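Long-range contact in DNA repair protein rad60 (PDB 3GOE), which is required for repair of DNA double-strand breaks by recombination between sister chromatids, and ends in a SUMO-like domain: residues L14-L24 / L35-I45. Residues are numbered along the deposited sequence; the frame is centred on the assembly and turned at random.
Sequences LRSSKSEDLRL and LIKRYCTEVKI. With CA (calcium ion), chain B.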
loop_
_atom_site.group_PDB
_atom_site.type_symbol
_atom_site.label_atom_id
_atom_site.label_comp_id
_atom_site.label_asym_id
_atom_site.label_seq_id
_atom_site.Cartn_x
_atom_site.Cartn_y
_atom_site.Cartn_z
ATOM N N LEU A 14 -5.056 -2.882 4.106
ATOM C CA LEU A 14 -5.191 -3.493 2.763
ATOM C C LEU A 14 -6.245 -4.599 2.859
ATOM O O LEU A 14 -6.032 -5.616 3.494
ATOM C CB LEU A 14 -3.870 -4.032 2.259
ATOM C CG LEU A 14 -2.979 -3.026 1.535
ATOM C CD1 LEU A 14 -2.669 -1.818 2.395
ATOM C CD2 LEU A 14 -1.744 -3.653 0.971
ATOM N N ARG A 15 -7.375 -4.370 2.238
ATOM C CA ARG A 15 -8.484 -5.295 2.175
ATOM C C ARG A 15 -8.394 -6.080 0.860
ATOM O O ARG A 15 -8.102 -5.499 -0.176
ATOM C CB ARG A 15 -9.839 -4.580 2.208
ATOM C CG ARG A 15 -10.184 -3.671 3.354
ATOM C CD ARG A 15 -11.550 -2.970 3.210
ATOM N NE ARG A 15 -11.940 -2.147 4.347
ATOM C CZ ARG A 15 -12.600 -2.565 5.408
ATOM N NH1 ARG A 15 -12.920 -1.731 6.382
ATOM N NH2 ARG A 15 -12.975 -3.876 5.537
ATOM N N SER A 16 -8.666 -7.356 0.900
ATOM C CA SER A 16 -8.588 -8.160 -0.291
ATOM C C SER A 16 -9.754 -9.157 -0.332
ATOM O O SER A 16 -9.949 -9.853 0.684
ATOM C CB SER A 16 -7.274 -8.899 -0.340
ATOM O OG SER A 16 -7.276 -9.652 -1.559
ATOM N N SER A 17 -10.484 -9.229 -1.423
ATOM C CA SER A 17 -11.610 -10.155 -1.475
ATOM C C SER A 17 -11.147 -11.580 -1.692
ATOM O O SER A 17 -11.887 -12.537 -1.393
ATOM C CB SER A 17 -12.559 -9.655 -2.597
ATOM O OG SER A 17 -12.027 -9.997 -3.848
ATOM N N LYS A 18 -9.943 -11.798 -2.214
ATOM C CA LYS A 18 -9.408 -13.099 -2.498
ATOM C C LYS A 18 -8.203 -13.464 -1.652
ATOM O O LYS A 18 -7.571 -14.487 -1.879
ATOM C CB LYS A 18 -9.011 -13.184 -3.962
ATOM C CG LYS A 18 -10.089 -13.100 -5.016
ATOM C CD LYS A 18 -9.494 -13.402 -6.382
ATOM C CE LYS A 18 -10.503 -13.396 -7.493
ATOM N NZ LYS A 18 -9.857 -13.637 -8.828
ATOM N N SER A 19 -7.789 -12.656 -0.701
ATOM C CA SER A 19 -6.630 -13.008 0.135
ATOM C C SER A 19 -6.792 -12.289 1.493
ATOM O O SER A 19 -7.751 -11.578 1.714
ATOM C CB SER A 19 -5.305 -12.692 -0.533
ATOM O OG SER A 19 -5.187 -11.321 -0.925
ATOM N N GLU A 20 -5.824 -12.573 2.368
ATOM C CA GLU A 20 -5.862 -12.128 3.771
ATOM C C GLU A 20 -5.758 -10.620 3.829
ATOM O O GLU A 20 -4.873 -10.020 3.239
ATOM C CB GLU A 20 -4.737 -12.726 4.621
ATOM C CG GLU A 20 -4.649 -12.321 6.104
ATOM C CD GLU A 20 -3.456 -12.807 6.904
ATOM O OE1 GLU A 20 -2.499 -13.381 6.307
ATOM O OE2 GLU A 20 -3.341 -12.719 8.179
ATOM N N ASP A 21 -6.669 -10.003 4.544
ATOM C CA ASP A 21 -6.571 -8.578 4.758
ATOM C C ASP A 21 -5.362 -8.358 5.631
ATOM O O ASP A 21 -4.973 -9.307 6.340
ATOM C CB ASP A 21 -7.842 -8.071 5.435
ATOM C CG ASP A 21 -9.091 -8.218 4.613
ATOM O OD1 ASP A 21 -9.062 -8.659 3.453
ATOM O OD2 ASP A 21 -10.124 -7.874 5.210
ATOM N N LEU A 22 -4.768 -7.179 5.558
ATOM C CA LEU A 22 -3.566 -6.903 6.321
ATOM C C LEU A 22 -3.482 -5.422 6.685
ATOM O O LEU A 22 -3.594 -4.596 5.815
ATOM C CB LEU A 22 -2.361 -7.318 5.488
ATOM C CG LEU A 22 -1.004 -7.162 6.173
ATOM C CD1 LEU A 22 -0.880 -8.172 7.288
ATOM C CD2 LEU A 22 0.180 -7.272 5.205
ATOM N N ARG A 23 -3.162 -5.135 7.905
ATOM C CA ARG A 23 -2.836 -3.814 8.330
ATOM C C ARG A 23 -1.248 -3.690 8.348
ATOM O O ARG A 23 -0.609 -4.500 8.976
ATOM C CB ARG A 23 -3.632 -3.659 9.609
ATOM C CG ARG A 23 -3.984 -2.252 9.921
ATOM C CD ARG A 23 -4.526 -2.348 11.394
ATOM N NE ARG A 23 -5.936 -2.391 11.198
ATOM C CZ ARG A 23 -6.506 -1.241 10.836
ATOM N NH1 ARG A 23 -5.816 -0.113 10.714
ATOM N NH2 ARG A 23 -7.768 -1.264 10.626
ATOM N N LEU A 24 -0.655 -2.771 7.623
ATOM C CA LEU A 24 0.801 -2.591 7.442
ATOM C C LEU A 24 1.217 -1.211 7.847
ATOM O O LEU A 24 0.442 -0.296 7.663
ATOM C CB LEU A 24 1.346 -2.813 5.961
ATOM C CG LEU A 24 0.974 -4.009 5.269
ATOM C CD1 LEU A 24 -0.472 -3.906 4.781
ATOM C CD2 LEU A 24 1.897 -4.086 4.082
ATOM N N LEU A 35 4.857 -1.435 -1.705
ATOM C CA LEU A 35 3.774 -1.764 -0.789
ATOM C C LEU A 35 3.138 -3.102 -1.165
ATOM O O LEU A 35 2.868 -3.936 -0.295
ATOM C CB LEU A 35 2.761 -0.616 -0.794
ATOM C CG LEU A 35 1.454 -0.839 -0.028
ATOM C CD1 LEU A 35 1.679 -1.243 1.429
ATOM C CD2 LEU A 35 0.592 0.412 -0.149
ATOM N N ILE A 36 2.900 -3.307 -2.471
ATOM C CA ILE A 36 2.363 -4.581 -2.913
ATOM C C ILE A 36 3.286 -5.723 -2.637
ATOM O O ILE A 36 2.889 -6.798 -2.158
ATOM C CB ILE A 36 1.944 -4.517 -4.418
ATOM C CG1 ILE A 36 0.883 -3.463 -4.656
ATOM C CG2 ILE A 36 1.466 -5.875 -4.870
ATOM C CD1 ILE A 36 0.653 -3.159 -6.134
ATOM N N LYS A 37 4.589 -5.562 -2.932
ATOM C CA LYS A 37 5.569 -6.595 -2.664
ATOM C C LYS A 37 5.580 -6.965 -1.175
ATOM O O LYS A 37 5.709 -8.139 -0.823
ATOM C CB LYS A 37 6.974 -6.188 -3.095
ATOM C CG LYS A 37 7.178 -6.151 -4.585
ATOM C CD LYS A 37 8.607 -5.702 -4.930
ATOM C CE LYS A 37 8.931 -5.810 -6.388
ATOM N NZ LYS A 37 10.320 -5.365 -6.600
ATOM N N ARG A 38 5.523 -5.970 -0.311
ATOM C CA ARG A 38 5.535 -6.202 1.138
ATOM C C ARG A 38 4.247 -6.895 1.578
ATOM O O ARG A 38 4.289 -7.824 2.385
ATOM C CB ARG A 38 5.767 -4.873 1.855
ATOM C CG ARG A 38 5.765 -5.021 3.370
ATOM C CD ARG A 38 6.848 -5.895 3.941
ATOM N NE ARG A 38 8.209 -5.470 3.657
ATOM C CZ ARG A 38 8.872 -4.534 4.329
ATOM N NH1 ARG A 38 8.321 -3.862 5.305
ATOM N NH2 ARG A 38 10.151 -4.229 4.003
ATOM N N TYR A 39 3.102 -6.457 1.073
ATOM C CA TYR A 39 1.860 -7.163 1.331
ATOM C C TYR A 39 2.006 -8.654 0.988
ATOM O O TYR A 39 1.634 -9.538 1.757
ATOM C CB TYR A 39 0.705 -6.514 0.532
ATOM C CG TYR A 39 -0.545 -7.349 0.607
ATOM C CD1 TYR A 39 -1.375 -7.314 1.727
ATOM C CD2 TYR A 39 -0.901 -8.173 -0.443
ATOM C CE1 TYR A 39 -2.525 -8.098 1.783
ATOM C CE2 TYR A 39 -2.028 -8.964 -0.344
ATOM C CZ TYR A 39 -2.843 -8.929 0.753
ATOM O OH TYR A 39 -3.944 -9.757 0.811
ATOM N N CYS A 40 2.557 -8.910 -0.202
ATOM C CA CYS A 40 2.654 -10.289 -0.667
ATOM C C CYS A 40 3.565 -11.121 0.222
ATOM O O CYS A 40 3.230 -12.298 0.487
ATOM C CB CYS A 40 3.146 -10.341 -2.121
ATOM S SG CYS A 40 1.903 -9.764 -3.310
ATOM N N THR A 41 4.706 -10.614 0.652
ATOM C CA THR A 41 5.552 -11.406 1.544
ATOM C C THR A 41 4.890 -11.547 2.919
ATOM O O THR A 41 5.108 -12.609 3.568
ATOM C CB THR A 41 6.975 -10.885 1.667
ATOM O OG1 THR A 41 7.051 -9.534 2.096
ATOM C CG2 THR A 41 7.769 -10.997 0.372
ATOM N N GLU A 42 4.131 -10.610 3.380
ATOM C CA GLU A 42 3.506 -10.715 4.699
ATOM C C GLU A 42 2.395 -11.739 4.702
ATOM O O GLU A 42 2.230 -12.483 5.675
ATOM C CB GLU A 42 2.972 -9.347 5.144
ATOM C CG GLU A 42 4.030 -8.355 5.530
ATOM C CD GLU A 42 4.718 -8.768 6.794
ATOM O OE1 GLU A 42 4.036 -9.135 7.746
ATOM O OE2 GLU A 42 5.928 -8.804 6.889
ATOM N N VAL A 43 1.610 -11.834 3.637
ATOM C CA VAL A 43 0.512 -12.801 3.602
ATOM C C VAL A 43 0.897 -14.069 2.855
ATOM O O VAL A 43 0.104 -15.009 2.766
ATOM C CB VAL A 43 -0.780 -12.191 3.041
ATOM C CG1 VAL A 43 -1.261 -10.948 3.835
ATOM C CG2 VAL A 43 -0.728 -11.882 1.580
ATOM N N LYS A 44 2.076 -14.127 2.303
ATOM C CA LYS A 44 2.697 -15.306 1.662
ATOM C C LYS A 44 1.996 -15.693 0.371
ATOM O O LYS A 44 1.880 -16.880 0.030
ATOM C CB LYS A 44 2.814 -16.491 2.628
ATOM C CG LYS A 44 3.670 -16.090 3.888
ATOM C CD LYS A 44 4.000 -17.298 4.759
ATOM C CE LYS A 44 4.810 -16.865 6.017
ATOM N NZ LYS A 44 5.493 -15.576 5.728
ATOM N N ILE A 45 1.614 -14.706 -0.420
ATOM C CA ILE A 45 1.153 -14.929 -1.789
ATOM C C ILE A 45 2.229 -14.507 -2.745
ATOM O O ILE A 45 3.125 -13.693 -2.410
ATOM C CB ILE A 45 -0.181 -14.265 -2.108
ATOM C CG1 ILE A 45 -0.120 -12.758 -2.189
ATOM C CG2 ILE A 45 -1.252 -14.756 -1.130
ATOM C CD1 ILE A 45 -1.370 -12.068 -2.672
HETATM CA CA CA B . -9.993 -10.692 2.815
HETATM O O HOH W 1 -2.410 -15.226 4.136
HETATM O O HOH W 2 -10.387 -12.753 2.298
HETATM O O HOH W 3 -11.507 -9.766 2.803
#
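With CG anti to the backbone N (chi1 171°), Y39 sends its ring off helix 32-43 toward the hairpin loop, while S19 holds OG between its own N and carbonyl carbon (chi1 56°), placing that hydroxyl at the ring edge beside the phenol oxygen. This is the beta-grasp (ubiquitin) fold of the Rad60 SUMO-like domain: the first hairpin, strands 9-16 and 22-27, lies against the single long helix, and Y39 reaches into its turn. Two short contacts meet at the phenol oxygen: Y39 OH donates to E20 O at 2.6 Å, tilted 33° from the carbonyl plane, and S19 OG lies 2.6 Å from Y39 OH, in the plane of the ring, and may donate to it. S19 OG also shares a hydrogen bond with S16 OG whose direction is open. Along the ring, L14 CD2 lies 3.8 Å from Y39 CD1, and L22 CB packs at the rim near CE1. V43, one helical turn on, has CG2 over one ring face, offset toward the rim, while its CG1 meets the E20 side chain. One turn before Y39, L24 CD2 rests 3.9 Å from L35 CD1; toward the C-terminal end L22 CD2 touches E42 CB. V79 of strand 76-80, the parallel neighbour of strand 9-16, also touches Y39 and L14. The same turn holds a calcium ion through S16 O, S19 O and D21 OD1, with a water at 2.2 Å from the metal; S16 and S19 give it their backbone carbonyls, while S19 turns its hydroxyl to the phenol. D21 OD1 additionally accepts the S16 amide, from above the carboxylate plane. At the helix C-terminus, one water donates to both E20 OE1 and V43 O, each at 2.9 Å.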